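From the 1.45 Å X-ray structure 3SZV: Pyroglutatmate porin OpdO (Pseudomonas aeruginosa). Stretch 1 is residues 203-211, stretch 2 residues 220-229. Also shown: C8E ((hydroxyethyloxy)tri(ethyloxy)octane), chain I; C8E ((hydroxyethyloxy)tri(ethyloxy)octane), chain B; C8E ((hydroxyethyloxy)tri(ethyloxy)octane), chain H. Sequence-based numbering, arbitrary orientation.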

# COMPACT_ATOMS: atom_id res chain seq x y z
N PRO A 203 -11.86 20.54 -10.14
CA PRO A 203 -11.09 20.54 -8.89
C PRO A 203 -11.58 19.52 -7.86
O PRO A 203 -10.80 19.12 -7.00
CB PRO A 203 -11.28 21.98 -8.38
CG PRO A 203 -11.46 22.77 -9.64
CD PRO A 203 -12.29 21.89 -10.54
N ALA A 204 -12.84 19.09 -7.96
CA ALA A 204 -13.39 18.14 -6.98
C ALA A 204 -13.47 16.69 -7.47
O ALA A 204 -13.61 15.77 -6.66
CB ALA A 204 -14.77 18.60 -6.52
N LEU A 205 -13.39 16.50 -8.78
CA LEU A 205 -13.68 15.19 -9.36
C LEU A 205 -12.50 14.66 -10.16
O LEU A 205 -12.03 15.32 -11.09
CB LEU A 205 -14.91 15.29 -10.27
CG LEU A 205 -15.40 14.00 -10.91
CD1 LEU A 205 -15.91 13.04 -9.84
CD2 LEU A 205 -16.50 14.31 -11.93
N THR A 206 -12.03 13.47 -9.79
CA THR A 206 -10.87 12.85 -10.43
C THR A 206 -11.22 11.46 -10.97
O THR A 206 -11.73 10.61 -10.24
CB THR A 206 -9.71 12.72 -9.43
OG1 THR A 206 -9.39 14.02 -8.95
CG2 THR A 206 -8.48 12.13 -10.11
N ALA A 207 -10.95 11.26 -12.25
CA ALA A 207 -11.24 10.00 -12.93
C ALA A 207 -9.94 9.27 -13.17
O ALA A 207 -8.95 9.89 -13.57
CB ALA A 207 -11.93 10.28 -14.25
N SER A 208 -9.93 7.96 -12.95
CA SER A 208 -8.72 7.18 -13.11
C SER A 208 -8.97 5.96 -13.97
O SER A 208 -10.02 5.33 -13.88
CB SER A 208 -8.18 6.74 -11.75
OG SER A 208 -7.77 7.88 -10.99
N LEU A 209 -8.00 5.63 -14.82
CA LEU A 209 -8.05 4.43 -15.63
C LEU A 209 -6.65 3.83 -15.69
O LEU A 209 -5.70 4.50 -16.15
CB LEU A 209 -8.57 4.76 -17.04
CG LEU A 209 -8.74 3.58 -17.99
CD1 LEU A 209 -9.87 2.67 -17.50
CD2 LEU A 209 -9.02 4.08 -19.39
N HIS A 210 -6.50 2.60 -15.22
CA HIS A 210 -5.21 1.90 -15.17
C HIS A 210 -5.36 0.53 -15.81
O HIS A 210 -6.36 -0.16 -15.58
CB HIS A 210 -4.73 1.74 -13.73
CG HIS A 210 -4.33 3.03 -13.09
ND1 HIS A 210 -3.03 3.30 -12.69
CD2 HIS A 210 -5.04 4.15 -12.82
CE1 HIS A 210 -2.97 4.52 -12.19
NE2 HIS A 210 -4.17 5.05 -12.24
N GLN A 211 -4.38 0.13 -16.60
CA GLN A 211 -4.43 -1.15 -17.28
C GLN A 211 -3.11 -1.87 -17.08
O GLN A 211 -2.04 -1.27 -17.23
CB GLN A 211 -4.68 -0.90 -18.76
CG GLN A 211 -4.77 -2.14 -19.63
CD GLN A 211 -5.21 -1.80 -21.04
OE1 GLN A 211 -6.14 -1.01 -21.24
NE2 GLN A 211 -4.55 -2.38 -22.02
N GLN A 220 -5.56 -7.07 -15.95
CA GLN A 220 -6.53 -6.38 -15.12
C GLN A 220 -6.63 -4.91 -15.51
O GLN A 220 -5.61 -4.26 -15.77
CB GLN A 220 -6.14 -6.51 -13.65
CG GLN A 220 -7.19 -6.02 -12.66
CD GLN A 220 -6.76 -6.32 -11.24
OE1 GLN A 220 -5.63 -6.06 -10.87
NE2 GLN A 220 -7.66 -6.90 -10.44
N THR A 221 -7.85 -4.39 -15.55
CA THR A 221 -8.09 -2.98 -15.80
C THR A 221 -8.92 -2.42 -14.67
O THR A 221 -9.85 -3.09 -14.20
CB THR A 221 -8.80 -2.77 -17.13
OG1 THR A 221 -7.96 -3.28 -18.18
CG2 THR A 221 -9.08 -1.28 -17.39
N PHE A 222 -8.58 -1.21 -14.23
CA PHE A 222 -9.24 -0.52 -13.12
C PHE A 222 -9.75 0.83 -13.60
O PHE A 222 -9.03 1.58 -14.26
CB PHE A 222 -8.25 -0.30 -11.97
CG PHE A 222 -8.71 0.69 -10.91
CD1 PHE A 222 -9.37 0.25 -9.78
CD2 PHE A 222 -8.51 2.06 -11.07
CE1 PHE A 222 -9.81 1.15 -8.81
CE2 PHE A 222 -8.93 2.97 -10.11
CZ PHE A 222 -9.59 2.51 -8.97
N ALA A 223 -11.01 1.13 -13.28
CA ALA A 223 -11.54 2.47 -13.47
C ALA A 223 -12.00 2.99 -12.12
O ALA A 223 -12.56 2.24 -11.32
CB ALA A 223 -12.70 2.46 -14.46
N GLY A 224 -11.76 4.27 -11.85
CA GLY A 224 -12.15 4.85 -10.59
C GLY A 224 -12.64 6.27 -10.75
O GLY A 224 -12.25 6.97 -11.69
N LEU A 225 -13.52 6.69 -9.85
CA LEU A 225 -14.01 8.06 -9.86
C LEU A 225 -14.03 8.48 -8.41
O LEU A 225 -14.63 7.79 -7.57
CB LEU A 225 -15.43 8.11 -10.44
CG LEU A 225 -15.97 9.48 -10.88
CD1 LEU A 225 -15.06 10.13 -11.92
CD2 LEU A 225 -17.39 9.34 -11.42
N VAL A 226 -13.37 9.59 -8.09
CA VAL A 226 -13.30 10.05 -6.72
C VAL A 226 -13.73 11.51 -6.67
O VAL A 226 -13.16 12.37 -7.35
CB VAL A 226 -11.87 9.93 -6.14
CG1 VAL A 226 -11.82 10.46 -4.73
CG2 VAL A 226 -11.42 8.47 -6.18
N HIS A 227 -14.77 11.78 -5.88
CA HIS A 227 -15.29 13.12 -5.71
C HIS A 227 -15.05 13.58 -4.30
O HIS A 227 -15.37 12.89 -3.33
CB HIS A 227 -16.79 13.15 -6.03
CG HIS A 227 -17.38 14.52 -5.89
ND1 HIS A 227 -18.14 14.90 -4.81
CD2 HIS A 227 -17.30 15.61 -6.70
CE1 HIS A 227 -18.52 16.16 -4.96
NE2 HIS A 227 -18.02 16.61 -6.09
N THR A 228 -14.50 14.78 -4.17
CA THR A 228 -14.22 15.32 -2.86
C THR A 228 -15.02 16.60 -2.66
O THR A 228 -14.84 17.58 -3.39
CB THR A 228 -12.71 15.58 -2.68
OG1 THR A 228 -11.99 14.36 -2.83
CG2 THR A 228 -12.43 16.16 -1.30
N LEU A 229 -15.94 16.57 -1.70
CA LEU A 229 -16.79 17.71 -1.41
C LEU A 229 -16.37 18.34 -0.09
O LEU A 229 -16.59 17.76 0.97
CB LEU A 229 -18.25 17.28 -1.35
CG LEU A 229 -19.26 18.35 -0.93
CD1 LEU A 229 -19.22 19.52 -1.91
CD2 LEU A 229 -20.65 17.75 -0.85
C4 C8E I . -7.51 -6.09 -18.65
C5 C8E I . -6.45 -5.71 -19.68
C6 C8E I . -5.14 -5.36 -18.97
C7 C8E I . -3.93 -5.83 -19.75
C8 C8E I . -3.62 -4.97 -20.96
O9 C8E I . -2.22 -4.88 -21.13
C10 C8E I . -1.57 -4.20 -20.08
C11 C8E I . -0.78 -3.08 -20.74
O12 C8E I . -0.13 -2.22 -19.84
C13 C8E I . 0.92 -1.56 -20.51
C14 C8E I . 2.09 -1.26 -19.58
O15 C8E I . 2.95 -0.35 -20.22
C16 C8E I . 4.30 -0.50 -19.85
C17 C8E I . 4.70 0.67 -18.94
O18 C8E I . 6.08 0.67 -18.67
C19 C8E I . 6.68 1.94 -18.87
C20 C8E I . 7.45 2.35 -17.61
O21 C8E I . 8.83 2.36 -17.88
C3 C8E B . -2.01 0.11 -21.08
C4 C8E B . -2.36 1.53 -21.52
C5 C8E B . -3.48 2.12 -20.67
C6 C8E B . -3.61 3.62 -20.91
C7 C8E B . -3.88 4.35 -19.60
C8 C8E B . -5.23 5.05 -19.62
O9 C8E B . -5.02 6.44 -19.56
C10 C8E B . -6.23 7.16 -19.59
C11 C8E B . -6.33 7.92 -18.27
O12 C8E B . -7.16 9.05 -18.37
C13 C8E B . -7.77 9.36 -17.14
C14 C8E B . -9.27 9.51 -17.30
O15 C8E B . -9.86 8.26 -17.04
C16 C8E B . -11.01 8.00 -17.80
C17 C8E B . -11.83 6.99 -17.01
O18 C8E B . -12.85 7.63 -16.26
C19 C8E B . -13.79 6.68 -15.81
C20 C8E B . -14.43 7.14 -14.50
O21 C8E B . -15.67 6.48 -14.37
O12 C8E H . -21.88 -2.31 -10.50
C13 C8E H . -20.92 -1.77 -11.38
C14 C8E H . -20.75 -0.27 -11.15
O15 C8E H . -19.47 0.11 -11.62
C16 C8E H . -18.92 1.24 -10.98
C17 C8E H . -18.56 2.29 -12.03
O18 C8E H . -17.84 3.35 -11.43
C19 C8E H . -16.47 3.05 -11.26
C20 C8E H . -15.63 4.00 -12.13
O21 C8E H . -16.46 4.63 -13.08

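Residues 205-211 and 220-229 lie side by side as antiparallel strands, their axes 4.6 Å apart at closest approach and their N-to-C directions 171° apart. The pairing buries 708 Å² over both sides. Three two-way hydrogen-bonded pairs hold the backbones in register: Thr206 with Val226, Ser208 with Gly224, and His210 with Phe222. In the last, His210 N donates to Phe222 O at 2.9 Å and Phe222 N to His210 O at 2.8 Å. A further bond, Thr228 N to Ala204 O at 2.8 Å, carries the pairing past the start of the first strand. Between these rungs the alpha carbons approach carbonyl oxygens, as in the CA-H...O contact of Leu209 CA with Phe222 O at 3.3 Å, so the backbones pack closely along their length.

Side chains alternate between the two faces. On the face carrying Leu205, Ala207, Leu209 and Gln211 from one strand, and Thr221, Ala223, Leu225 and His227 from the other, large residues sit across from or next to small ones. The leucines leave the backbone toward this face, but their ends bend back toward the neighbouring strand. Leu225, with chi1 t and chi2 p, sets CD1 beside the short side chain of Ala207, 3.9 Å from Ala207 CB, and the same methyl meets Leu205 CD1 at 3.7 Å. Leu205, also t and p, fits between Leu225 and His227, its CD1 lying 3.9 Å from His227 CB and at the edge of the imidazole ring. Leu209 repeats the arrangement further along: its CD1 lies beside Ala223, 4.2 Å from Ala223 CB, and comes 4.0 Å from Thr221 CG2. Ala207 and Ala223 are thus each the low point beside a leucine of the partner strand. Detergent covers part of the same relief, with O18 of the chain B C8E 3.5 Å from Ala207 CB.

The other face is shaped by the Phe222 ring. With chi1 t, the ring runs along its own strand and occupies the space over Gly224. A CB on Gly224 would lie 2.8 Å from Phe222 CZ, a clash, so the bare glycine is the hollow that accommodates the ring. Ser208, directly across from Gly224, places its CB at the ring edge, 4.2 Å from Phe222 CE2. The ring's other neighbour across the strands is His210, whose CD2 approaches Phe222 CD2 obliquely at 4.4 Å. Ser208 OG and His210 NE2 are hydrogen-bonded elsewhere in the structure.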